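Local coordinates for MetRS related protein (PDB 2CWP) that probably binds tRNA, being related to the tRNA-binding OB domain of methionyl-tRNA synthetase, at residues A[17-22]-A[63-68]. Sequence-based numbering, arbitrary orientation.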
loop_
_atom_site.group_PDB
_atom_site.type_symbol
_atom_site.label_atom_id
_atom_site.label_comp_id
_atom_site.label_asym_id
_atom_site.label_seq_id
_atom_site.Cartn_x
_atom_site.Cartn_y
_atom_site.Cartn_z
ATOM N N MET A 17 -5.673 -8.294 2.978
ATOM C CA MET A 17 -5.585 -6.850 2.836
ATOM C C MET A 17 -6.076 -6.280 4.159
ATOM O O MET A 17 -7.057 -6.753 4.719
ATOM C CB MET A 17 -6.463 -6.364 1.679
ATOM C CG MET A 17 -6.043 -6.915 0.333
ATOM S SD MET A 17 -6.860 -6.139 -1.078
ATOM C CE MET A 17 -8.406 -7.122 -1.181
ATOM N N LYS A 18 -5.372 -5.284 4.675
ATOM C CA LYS A 18 -5.768 -4.677 5.925
ATOM C C LYS A 18 -5.628 -3.174 5.813
ATOM O O LYS A 18 -4.892 -2.663 4.971
ATOM C CB LYS A 18 -4.885 -5.167 7.076
ATOM C CG LYS A 18 -4.875 -6.663 7.275
ATOM C CD LYS A 18 -4.172 -7.021 8.580
ATOM C CE LYS A 18 -4.370 -8.491 8.920
ATOM N NZ LYS A 18 -3.932 -8.790 10.324
ATOM N N VAL A 19 -6.346 -2.470 6.672
ATOM C CA VAL A 19 -6.291 -1.031 6.694
ATOM C C VAL A 19 -5.017 -0.656 7.423
ATOM O O VAL A 19 -4.739 -1.200 8.500
ATOM C CB VAL A 19 -7.491 -0.483 7.439
ATOM C CG1 VAL A 19 -7.321 0.991 7.691
ATOM C CG2 VAL A 19 -8.759 -0.773 6.621
ATOM N N GLY A 20 -4.241 0.255 6.838
ATOM C CA GLY A 20 -2.999 0.675 7.469
ATOM C C GLY A 20 -2.853 2.179 7.489
ATOM O O GLY A 20 -3.268 2.844 6.539
ATOM N N LEU A 21 -2.276 2.722 8.565
ATOM C CA LEU A 21 -2.071 4.170 8.686
ATOM C C LEU A 21 -0.649 4.530 8.298
ATOM O O LEU A 21 0.303 3.999 8.859
ATOM C CB LEU A 21 -2.337 4.639 10.127
ATOM C CG LEU A 21 -1.826 6.047 10.492
ATOM C CD1 LEU A 21 -2.508 7.080 9.600
ATOM C CD2 LEU A 21 -2.111 6.342 11.990
ATOM N N VAL A 22 -0.500 5.426 7.334
ATOM C CA VAL A 22 0.829 5.837 6.891
ATOM C C VAL A 22 1.443 6.808 7.903
ATOM O O VAL A 22 1.071 7.977 7.956
ATOM C CB VAL A 22 0.764 6.508 5.503
ATOM C CG1 VAL A 22 2.158 6.987 5.082
ATOM C CG2 VAL A 22 0.203 5.516 4.487
ATOM N N GLY A 63 -0.194 10.451 7.105
ATOM C CA GLY A 63 -1.328 10.775 7.937
ATOM C C GLY A 63 -2.620 10.088 7.538
ATOM O O GLY A 63 -3.589 10.127 8.294
ATOM N N LYS A 64 -2.653 9.458 6.367
ATOM C CA LYS A 64 -3.888 8.797 5.927
ATOM C C LYS A 64 -3.874 7.274 6.056
ATOM O O LYS A 64 -2.820 6.657 6.204
ATOM C CB LYS A 64 -4.184 9.135 4.464
ATOM C CG LYS A 64 -3.965 10.581 4.057
ATOM C CD LYS A 64 -4.857 11.546 4.793
ATOM C CE LYS A 64 -5.483 12.531 3.806
ATOM N NZ LYS A 64 -4.481 13.062 2.841
ATOM N N LYS A 65 -5.068 6.683 5.983
ATOM C CA LYS A 65 -5.239 5.237 6.032
ATOM C C LYS A 65 -5.528 4.748 4.613
ATOM O O LYS A 65 -6.238 5.423 3.856
ATOM C CB LYS A 65 -6.416 4.862 6.935
ATOM C CG LYS A 65 -6.197 5.229 8.391
ATOM C CD LYS A 65 -7.334 4.742 9.272
ATOM C CE LYS A 65 -7.113 5.211 10.697
ATOM N NZ LYS A 65 -8.218 4.795 11.593
ATOM N N PHE A 66 -4.991 3.577 4.271
ATOM C CA PHE A 66 -5.194 2.975 2.956
ATOM C C PHE A 66 -5.264 1.454 3.080
ATOM O O PHE A 66 -4.989 0.889 4.145
ATOM C CB PHE A 66 -4.042 3.301 2.000
ATOM C CG PHE A 66 -3.836 4.759 1.773
ATOM C CD1 PHE A 66 -2.897 5.463 2.521
ATOM C CD2 PHE A 66 -4.596 5.439 0.831
ATOM C CE1 PHE A 66 -2.717 6.842 2.330
ATOM C CE2 PHE A 66 -4.426 6.814 0.633
ATOM C CZ PHE A 66 -3.485 7.515 1.385
ATOM N N ILE A 67 -5.616 0.812 1.971
ATOM C CA ILE A 67 -5.694 -0.633 1.907
ATOM C C ILE A 67 -4.320 -1.141 1.497
ATOM O O ILE A 67 -3.706 -0.599 0.582
ATOM C CB ILE A 67 -6.666 -1.075 0.841
ATOM C CG1 ILE A 67 -8.029 -0.428 1.089
ATOM C CG2 ILE A 67 -6.714 -2.593 0.808
ATOM C CD1 ILE A 67 -8.969 -0.539 -0.118
ATOM N N PHE A 68 -3.842 -2.177 2.164
ATOM C CA PHE A 68 -2.537 -2.754 1.848
ATOM C C PHE A 68 -2.642 -4.279 1.838
ATOM O O PHE A 68 -3.312 -4.856 2.707
ATOM C CB PHE A 68 -1.486 -2.387 2.917
ATOM C CG PHE A 68 -1.169 -0.916 3.019
ATOM C CD1 PHE A 68 -1.952 -0.072 3.799
ATOM C CD2 PHE A 68 -0.042 -0.394 2.380
ATOM C CE1 PHE A 68 -1.617 1.289 3.958
ATOM C CE2 PHE A 68 0.306 0.952 2.525
ATOM C CZ PHE A 68 -0.483 1.798 3.319
#
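Phe-68 turns the CD1-CE1 edge of its ring to Gly-20 on the face of the sheet that also carries Phe-66, and the two strands pair antiparallel. Gly-20 and Phe-66 form a hydrogen-bonded pair with N-H...O bonds both ways, Gly-20 N giving to Phe-66 O at 2.9 Å; Lys-18 and Phe-68 form a second such pair. Ahead of strand 65-69, residues 63-64 continue the bonding to Val-22: Val-22 N meets Lys-64 O almost straight, 176° at the hydrogen, and Gly-63 N reaches Val-22 O. The tight part is on the Phe-66 face. Phe-68 CG stands beside its own backbone N (chi1 -64°). Its CE1 lies 3.4 Å from Gly-20 O, which sits at the ring edge, and its CD1 3.9 Å from Gly-20 CA. Val-22 CG2 touches both rings at their edges, near their planes, 3.7 Å from Phe-66 CD1 and 4.0 Å from Phe-68 CZ. Leu-37 and Leu-86 add to this hydrophobic cluster, and Phe-41 meets Phe-68 edge-to-face. On the other face side-chain contacts between the two strands are thinner: Val-19 CG1 stands 4.0 Å from Lys-65 CB, and Met-17 CB touches Ile-67 CG2. Leu-21 CD1 comes closer, 3.4 Å from Lys-64 O. The Lys-65 chain extends beyond CG, its NZ bonding to Glu-103 O and Val-105 O. Solvent lies at exposed Gly-63 and partly exposed Lys-64. Within the predicted tRNA-binding OB domain, this pairing joins strand 17-27 to strand 65-69; its chemistry implies that backbone bonds fix the register while apolar contacts fill the Phe-66/Phe-68 face.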